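Local coordinates for uncharacterized protein (Thermus thermophilus HB8, PDB 6SCE), which acts as a DNA nuclease of type III CRISPR defence, switched on when it binds cyclic oligoadenylate, at residues H401-D406 with V418-G423; R549-F554 with N630-R635; E422-D427 with G517-M522. One frame throughout, in Å; residues are numbered along the deposited sequence.

Interaction 1. Residues H401-D406 with V418-G423; sequences HYLDGD and VPWEEG. With nucleotides of chain B.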
# COMPACT_ATOMS: atom_id res chain seq x y z
N HIS A 401 0.42 11.84 15.67
CA HIS A 401 1.66 11.27 15.17
C HIS A 401 1.52 10.79 13.76
O HIS A 401 0.40 10.63 13.25
CB HIS A 401 2.15 10.14 16.07
CG HIS A 401 1.28 8.92 16.03
ND1 HIS A 401 0.42 8.58 17.05
CD2 HIS A 401 1.14 7.96 15.08
CE1 HIS A 401 -0.23 7.47 16.73
NE2 HIS A 401 0.18 7.07 15.55
N TYR A 402 2.65 10.54 13.15
CA TYR A 402 2.73 10.02 11.80
C TYR A 402 3.92 9.08 11.75
O TYR A 402 5.08 9.50 11.94
CB TYR A 402 2.91 11.18 10.82
CG TYR A 402 2.98 10.75 9.38
CD1 TYR A 402 4.18 10.39 8.80
CD2 TYR A 402 1.83 10.76 8.57
CE1 TYR A 402 4.25 10.00 7.48
CE2 TYR A 402 1.90 10.35 7.24
CZ TYR A 402 3.10 9.97 6.70
OH TYR A 402 3.21 9.55 5.38
N LEU A 403 3.66 7.81 11.44
CA LEU A 403 4.75 6.86 11.22
C LEU A 403 5.51 7.17 9.97
O LEU A 403 4.94 7.27 8.89
CB LEU A 403 4.25 5.42 11.15
CG LEU A 403 5.32 4.34 10.89
CD1 LEU A 403 6.17 4.10 12.12
CD2 LEU A 403 4.66 3.02 10.50
N ASP A 404 6.82 7.35 10.12
CA ASP A 404 7.69 7.55 8.99
C ASP A 404 8.66 6.38 8.96
O ASP A 404 9.75 6.45 9.54
CB ASP A 404 8.41 8.89 9.14
CG ASP A 404 9.41 9.13 8.01
OD1 ASP A 404 9.19 8.63 6.89
OD2 ASP A 404 10.45 9.79 8.25
N GLY A 405 8.26 5.30 8.28
CA GLY A 405 9.05 4.07 8.20
C GLY A 405 8.98 3.33 9.52
O GLY A 405 8.04 2.58 9.78
N ASP A 406 9.99 3.57 10.36
CA ASP A 406 10.15 2.86 11.64
C ASP A 406 10.01 3.67 12.94
O ASP A 406 10.13 3.11 14.03
CB ASP A 406 11.52 2.18 11.66
CG ASP A 406 12.66 3.16 11.66
OD1 ASP A 406 12.61 4.13 10.89
OD2 ASP A 406 13.61 2.98 12.45
N VAL A 418 8.94 3.27 18.74
CA VAL A 418 7.83 2.34 18.87
C VAL A 418 8.32 1.09 19.57
O VAL A 418 9.44 0.65 19.30
CB VAL A 418 7.31 1.98 17.49
CG1 VAL A 418 6.14 1.00 17.55
CG2 VAL A 418 6.84 3.26 16.80
N PRO A 419 7.51 0.49 20.46
CA PRO A 419 7.96 -0.78 21.07
C PRO A 419 7.76 -1.95 20.09
O PRO A 419 6.93 -2.82 20.31
CB PRO A 419 7.09 -0.92 22.31
CG PRO A 419 5.94 0.01 22.13
CD PRO A 419 6.29 1.03 21.07
N TRP A 420 8.56 -1.98 19.05
CA TRP A 420 8.36 -2.94 17.98
C TRP A 420 8.56 -4.36 18.48
O TRP A 420 8.00 -5.29 17.90
CB TRP A 420 9.35 -2.71 16.86
CG TRP A 420 9.13 -1.46 16.05
CD1 TRP A 420 9.99 -0.43 15.91
CD2 TRP A 420 8.01 -1.18 15.21
NE1 TRP A 420 9.46 0.51 15.05
CE2 TRP A 420 8.26 0.05 14.59
CE3 TRP A 420 6.82 -1.85 14.92
CZ2 TRP A 420 7.35 0.65 13.71
CZ3 TRP A 420 5.92 -1.26 14.02
CH2 TRP A 420 6.20 -0.04 13.44
N GLU A 421 9.34 -4.52 19.54
CA GLU A 421 9.59 -5.85 20.13
C GLU A 421 8.31 -6.52 20.62
O GLU A 421 8.29 -7.73 20.80
CB GLU A 421 10.67 -5.80 21.24
CG GLU A 421 10.23 -5.12 22.54
CD GLU A 421 10.20 -3.60 22.46
OE1 GLU A 421 10.58 -3.02 21.41
OE2 GLU A 421 9.80 -2.97 23.45
N GLU A 422 7.26 -5.75 20.82
CA GLU A 422 5.94 -6.28 21.18
C GLU A 422 5.09 -6.68 19.99
O GLU A 422 3.99 -7.17 20.15
CB GLU A 422 5.14 -5.26 21.97
CG GLU A 422 5.81 -4.75 23.23
CD GLU A 422 4.99 -3.66 23.89
OE1 GLU A 422 3.84 -3.41 23.43
OE2 GLU A 422 5.49 -3.04 24.85
N GLY A 423 5.59 -6.42 18.79
CA GLY A 423 4.88 -6.73 17.56
C GLY A 423 4.94 -8.20 17.23
O GLY A 423 5.85 -8.93 17.70
P A B 4 -2.21 4.76 2.68
OP1 A B 4 -1.43 4.29 1.50
OP2 A B 4 -2.79 3.74 3.63
O5' A B 4 -1.32 5.81 3.49
C5' A B 4 -0.26 5.29 4.31
C4' A B 4 0.80 6.36 4.43
O4' A B 4 1.73 6.01 5.50
C3' A B 4 1.65 6.50 3.17
O3' A B 4 2.11 7.82 2.90
C2' A B 4 2.85 5.62 3.52
O2' A B 4 3.98 5.89 2.72
C1' A B 4 3.03 6.01 4.98
N9 A B 4 3.88 5.12 5.75
C8 A B 4 4.93 5.53 6.53
N7 A B 4 5.58 4.54 7.08
C5 A B 4 4.94 3.39 6.61
C6 A B 4 5.16 2.02 6.83
N6 A B 4 6.15 1.52 7.58
N1 A B 4 4.34 1.14 6.19
C2 A B 4 3.37 1.64 5.41
N3 A B 4 3.05 2.91 5.15
C4 A B 4 3.88 3.75 5.79
P A B 1 1.12 9.06 2.67
OP1 A B 1 1.18 9.98 3.85
OP2 A B 1 -0.25 8.59 2.24
O5' A B 1 1.87 9.81 1.48
C5' A B 1 1.59 9.50 0.11
C4' A B 1 2.83 9.80 -0.70
O4' A B 1 3.84 8.79 -0.42
C3' A B 1 2.59 9.79 -2.21
O3' A B 1 2.46 11.15 -2.64
C2' A B 1 3.83 9.07 -2.75
O2' A B 1 4.89 9.98 -2.99
C1' A B 1 4.18 8.12 -1.61
N9 A B 1 3.47 6.84 -1.64
C8 A B 1 2.85 6.24 -0.58
N7 A B 1 2.30 5.10 -0.91
C5 A B 1 2.61 4.93 -2.25
C6 A B 1 2.30 3.91 -3.17
N6 A B 1 1.59 2.83 -2.85
N1 A B 1 2.76 4.05 -4.43
C2 A B 1 3.46 5.15 -4.74
N3 A B 1 3.79 6.18 -3.96
C4 A B 1 3.32 6.01 -2.71
O HOH W 1 10.83 3.13 16.57
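L403 holds CG anti to its backbone N (chi1 178°), and W420 holds CG beside its backbone N (chi1 -70°), so the leucine and the indole reach toward each other tip to tip. At their meeting point L403 CD1 lies 4.0 Å from W420 CZ2, at the edge of the indole. On the same edge W420 NE1 donates to D406 O (2.9 Å, 160°); the oxygen lies in the ring plane and accepts through a lone pair. A water lies 2.6 Å from D406 O, probably donating to it, and accepts from V418 N, so the carbonyl probably holds two donors. V418 CG1 lies 3.6 Å above the centre of one indole face, which helps fix the ring. Tryptophan suits the place because it combines a broad apolar surface with a single N-H.

The strand end and G405 read the activator. G405 N donates to N7 of A4 of chain B (3.0 Å), and N6 of that base donates to G405 O (3.1 Å), a paired recognition of the Hoogsteen edge that fits adenine. The positive phi of G405 favours glycine. L403 CD2 packs on the same base, while Y402 OH donates to OP1 of A1 of chain B (2.6 Å), which comes in at the ring edge. The D406 carboxylate is held by R549 and R635.

The strand carrying L403 belongs to a parallel-cored sheet consistent with a CARF domain; H401, L403 and V418 rest on L408 of strand 407-410, and W420 packs on A307 and L310 of helix 303-312.

Interaction 2. Residues R549-F554 with N630-R635; sequences RGALWF and NPAPRR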
# COMPACT_ATOMS: atom_id res chain seq x y z
N ARG A 549 10.59 -3.85 12.88
CA ARG A 549 10.57 -2.38 12.85
C ARG A 549 9.67 -1.71 11.80
O ARG A 549 10.05 -0.70 11.24
CB ARG A 549 12.00 -1.87 12.72
CG ARG A 549 12.84 -2.31 13.91
CD ARG A 549 14.19 -1.62 13.96
NE ARG A 549 14.10 -0.16 13.98
CZ ARG A 549 13.85 0.60 15.05
NH1 ARG A 549 13.60 0.07 16.24
NH2 ARG A 549 13.83 1.92 14.91
N GLY A 550 8.48 -2.24 11.55
CA GLY A 550 7.54 -1.59 10.58
C GLY A 550 7.63 -2.08 9.13
O GLY A 550 7.09 -1.42 8.17
N ALA A 551 8.33 -3.21 8.96
CA ALA A 551 8.33 -3.91 7.68
C ALA A 551 8.08 -5.39 7.92
O ALA A 551 8.73 -6.04 8.75
CB ALA A 551 9.63 -3.69 6.94
N LEU A 552 7.07 -5.92 7.23
CA LEU A 552 6.81 -7.35 7.19
C LEU A 552 7.62 -7.98 6.06
O LEU A 552 7.77 -7.38 4.99
CB LEU A 552 5.32 -7.62 6.94
CG LEU A 552 4.86 -9.05 7.23
CD1 LEU A 552 5.07 -9.45 8.66
CD2 LEU A 552 3.38 -9.12 6.89
N TRP A 553 8.12 -9.18 6.30
CA TRP A 553 8.90 -9.93 5.31
C TRP A 553 8.30 -11.31 5.16
O TRP A 553 7.99 -11.96 6.15
CB TRP A 553 10.35 -10.14 5.77
CG TRP A 553 11.21 -8.91 5.85
CD1 TRP A 553 11.13 -7.91 6.76
CD2 TRP A 553 12.33 -8.61 5.02
NE1 TRP A 553 12.11 -6.96 6.52
CE2 TRP A 553 12.87 -7.38 5.47
CE3 TRP A 553 12.94 -9.26 3.93
CZ2 TRP A 553 13.97 -6.78 4.87
CZ3 TRP A 553 14.01 -8.65 3.32
CH2 TRP A 553 14.52 -7.42 3.79
N PHE A 554 8.12 -11.73 3.91
CA PHE A 554 7.78 -13.10 3.58
C PHE A 554 9.03 -13.79 3.06
O PHE A 554 9.83 -13.18 2.34
CB PHE A 554 6.70 -13.14 2.50
CG PHE A 554 5.39 -12.57 2.94
CD1 PHE A 554 4.85 -12.89 4.18
CD2 PHE A 554 4.68 -11.71 2.11
CE1 PHE A 554 3.64 -12.35 4.58
CE2 PHE A 554 3.47 -11.18 2.51
CZ PHE A 554 2.94 -11.50 3.73
N ASN A 630 19.24 -1.97 1.26
CA ASN A 630 18.13 -1.01 1.13
C ASN A 630 17.23 -1.19 2.37
O ASN A 630 16.30 -1.99 2.33
CB ASN A 630 17.30 -1.26 -0.14
CG ASN A 630 18.11 -1.04 -1.42
OD1 ASN A 630 18.95 -0.14 -1.50
ND2 ASN A 630 17.85 -1.87 -2.43
N PRO A 631 17.52 -0.45 3.45
CA PRO A 631 16.84 -0.69 4.74
C PRO A 631 15.30 -0.68 4.66
O PRO A 631 14.73 0.15 3.96
CB PRO A 631 17.34 0.45 5.63
CG PRO A 631 18.64 0.88 5.02
CD PRO A 631 18.50 0.65 3.54
N ALA A 632 14.66 -1.63 5.34
CA ALA A 632 13.21 -1.73 5.41
C ALA A 632 12.81 -1.58 6.86
O ALA A 632 13.37 -2.28 7.70
CB ALA A 632 12.75 -3.09 4.89
N PRO A 633 11.84 -0.73 7.18
CA PRO A 633 11.10 0.14 6.23
C PRO A 633 11.88 1.42 5.88
O PRO A 633 12.78 1.80 6.62
CB PRO A 633 9.86 0.54 7.03
CG PRO A 633 10.38 0.62 8.43
CD PRO A 633 11.37 -0.52 8.56
N ARG A 634 11.53 2.08 4.78
CA ARG A 634 12.21 3.31 4.37
C ARG A 634 11.74 4.48 5.22
O ARG A 634 10.56 4.56 5.56
CB ARG A 634 11.95 3.62 2.89
CG ARG A 634 12.47 2.56 1.94
CD ARG A 634 12.18 2.90 0.49
NE ARG A 634 11.01 2.19 -0.05
CZ ARG A 634 9.77 2.67 -0.13
NH1 ARG A 634 8.81 1.91 -0.65
NH2 ARG A 634 9.46 3.88 0.34
N ARG A 635 12.66 5.36 5.57
CA ARG A 635 12.31 6.64 6.21
C ARG A 635 12.23 7.70 5.12
O ARG A 635 13.21 7.94 4.43
CB ARG A 635 13.37 7.07 7.21
CG ARG A 635 13.44 6.24 8.47
CD ARG A 635 14.44 6.86 9.44
NE ARG A 635 14.45 6.14 10.71
CZ ARG A 635 15.15 6.51 11.78
NH1 ARG A 635 15.91 7.60 11.75
NH2 ARG A 635 15.09 5.78 12.89
O HOH W 2 12.58 -4.85 8.43
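R549 and G550 form the two-residue, type I' turn of a beta hairpin between strands 541-548 and 551-558, and the C-terminal loop 630-635 lies against it. The hairpin sits in a sheet of the C-terminal half, probably the nuclease domain. P633, preceded by a cis peptide bond, makes the closest approach. Its CB meets G550 O at 3.6 Å; the next atom, CG, lies 3.1 Å from R549 O; and CD, which closes the ring, comes to 3.0 Å from the same R549 O. That carbonyl, buried here with no hydrogen-bonding partner in the model, has the ring carbons pressed closely against it. Glycine suits position 550, since its backbone angles would jam a side chain against the preceding carbonyl. G550 O itself accepts from the exocyclic amine of an adenine of the bound RNA, and P633 packs on an adenine. An alanine here in place of P633 would lack CG and CD, and would probably loosen the packing on the turn and disfavour the cis peptide.

Further along, the small A632 CB touches both A551 CB, 3.8 Å away, and W553 CZ2. R549 and R635 bring like charges close, but the acid they share, D406, probably offsets their repulsion. W553 NE1 donates to a water lying in the plane of its ring at 2.9 Å, and that water donates to A632 O at 2.8 Å.

Interaction 3. Residues E422-D427 with G517-M522; sequences EGRPED and GGQARM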
# COMPACT_ATOMS: atom_id res chain seq x y z
N GLU A 422 7.26 -5.75 20.82
CA GLU A 422 5.94 -6.28 21.18
C GLU A 422 5.09 -6.68 19.99
O GLU A 422 3.99 -7.17 20.15
CB GLU A 422 5.14 -5.26 21.97
CG GLU A 422 5.81 -4.75 23.23
CD GLU A 422 4.99 -3.66 23.89
OE1 GLU A 422 3.84 -3.41 23.43
OE2 GLU A 422 5.49 -3.04 24.85
N GLY A 423 5.59 -6.42 18.79
CA GLY A 423 4.88 -6.73 17.56
C GLY A 423 4.94 -8.20 17.23
O GLY A 423 5.85 -8.93 17.70
N ARG A 424 3.95 -8.66 16.48
CA ARG A 424 3.91 -10.06 16.02
C ARG A 424 3.41 -10.08 14.60
O ARG A 424 2.38 -9.43 14.29
CB ARG A 424 2.99 -10.90 16.90
CG ARG A 424 3.26 -10.80 18.39
CD ARG A 424 2.19 -11.51 19.20
NE ARG A 424 2.07 -10.93 20.54
CZ ARG A 424 1.09 -11.20 21.42
NH1 ARG A 424 0.12 -12.06 21.13
NH2 ARG A 424 1.09 -10.59 22.60
N PRO A 425 4.09 -10.83 13.72
CA PRO A 425 3.66 -10.82 12.35
C PRO A 425 2.23 -11.34 12.15
O PRO A 425 1.54 -10.87 11.27
CB PRO A 425 4.69 -11.72 11.62
CG PRO A 425 5.48 -12.39 12.66
CD PRO A 425 5.28 -11.68 13.95
N GLU A 426 1.79 -12.27 12.98
CA GLU A 426 0.45 -12.80 12.86
C GLU A 426 -0.61 -11.74 13.24
O GLU A 426 -1.72 -11.78 12.71
CB GLU A 426 0.27 -14.10 13.66
CG GLU A 426 0.54 -14.02 15.15
CD GLU A 426 2.01 -14.15 15.53
OE1 GLU A 426 2.92 -14.05 14.66
OE2 GLU A 426 2.26 -14.34 16.73
N ASP A 427 -0.27 -10.80 14.14
CA ASP A 427 -1.19 -9.73 14.52
C ASP A 427 -1.30 -8.71 13.40
O ASP A 427 -2.40 -8.32 13.03
CB ASP A 427 -0.78 -9.05 15.84
CG ASP A 427 -1.00 -9.95 17.04
OD1 ASP A 427 -1.59 -11.02 16.89
OD2 ASP A 427 -0.56 -9.61 18.15
N GLY A 517 14.79 -7.34 18.78
CA GLY A 517 13.36 -7.15 18.97
C GLY A 517 12.46 -7.58 17.80
O GLY A 517 11.26 -7.28 17.80
N GLY A 518 13.03 -8.26 16.81
CA GLY A 518 12.26 -8.76 15.66
C GLY A 518 11.68 -10.13 15.95
O GLY A 518 12.15 -10.84 16.84
N GLN A 519 10.64 -10.50 15.21
CA GLN A 519 9.98 -11.78 15.39
C GLN A 519 10.01 -12.58 14.07
O GLN A 519 9.62 -12.05 13.03
CB GLN A 519 8.53 -11.55 15.83
CG GLN A 519 8.39 -11.17 17.29
CD GLN A 519 8.13 -12.37 18.19
OE1 GLN A 519 8.81 -13.40 18.09
NE2 GLN A 519 7.11 -12.26 19.05
N ALA A 520 10.49 -13.82 14.14
CA ALA A 520 10.52 -14.73 12.98
C ALA A 520 9.61 -15.94 13.19
O ALA A 520 9.40 -16.39 14.32
CB ALA A 520 11.94 -15.18 12.68
N ARG A 521 9.05 -16.43 12.09
CA ARG A 521 8.15 -17.56 12.09
C ARG A 521 8.47 -18.45 10.90
O ARG A 521 8.98 -17.99 9.86
CB ARG A 521 6.69 -17.13 11.94
CG ARG A 521 6.19 -16.14 12.97
CD ARG A 521 5.83 -16.80 14.29
NE ARG A 521 5.24 -15.84 15.20
CZ ARG A 521 5.93 -15.09 16.07
NH1 ARG A 521 7.25 -15.21 16.19
NH2 ARG A 521 5.28 -14.24 16.85
N MSE A 522 8.11 -19.72 11.04
CA MSE A 522 8.22 -20.66 9.92
C MSE A 522 7.03 -20.44 9.02
O MSE A 522 6.30 -19.46 9.17
CB MSE A 522 8.39 -22.07 10.51
CG MSE A 522 9.78 -22.16 11.08
SE MSE A 522 10.24 -24.10 11.27
CE MSE A 522 10.59 -24.35 9.37
O HOH W 3 6.54 -9.90 20.11
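Three bent side chains and a proline build this contact between the start of helix 425-432 and the start of strand 519-528. E426 takes the crowded position, its CG between the backbone N and the carbonyl carbon (chi1 59°), then bends at chi2. R521 also bends at chi2 (-80°), and the two cross at about a right angle. The arginine grips side-on: NE donates to E426 OE1 (3.0 Å) from above the carboxylate plane, while NH2 meets the syn lone pair of OE2 (3.0 Å) almost straight on. Because the two planes stand 53° apart, only the second bond is well aligned.

P425 CD lies 3.8 Å above one guanidinium face, offset toward the rim. Proline suits this first helical turn, just after the N-cap R424, where its missing N-H costs no helical hydrogen bond. At the far edge R521 NH1 donates to Q519 OE1 (3.1 Å) and to A520 O. Q519, bent too, rests CG on G423 O (3.4 Å), and its NE2 donates to a water that in turn donates to that carbonyl.

With NE, NH1 and NH2 all engaged, the guanidinium is probably held against rotation, and its charge is likely to keep E426 ionised at this partly exposed junction.

Overall arrangement
Together the three contacts lead from the adenylate-binding part of the chain to the C-terminal sheet, which interactions 2 and 3 both reach. Interactions 1 and 2 touch directly, with centres 11 Å apart: D406 OD2 pairs with R549 NH2 and D406 OD1 with R635 NE, both at 2.7 Å, and W420 CH2 packs 3.5 Å from G550 CA. Both meet the bound cyclic adenylate. Interaction 3 stands farther off, its nearest atom about 13 Å from the nucleic acid, but shares E422 and G423 with interaction 1 and reaches interaction 2 where L552 CD1 lies 3.8 Å from P425 CB. This continuity could help couple activator binding to the probable nuclease domain.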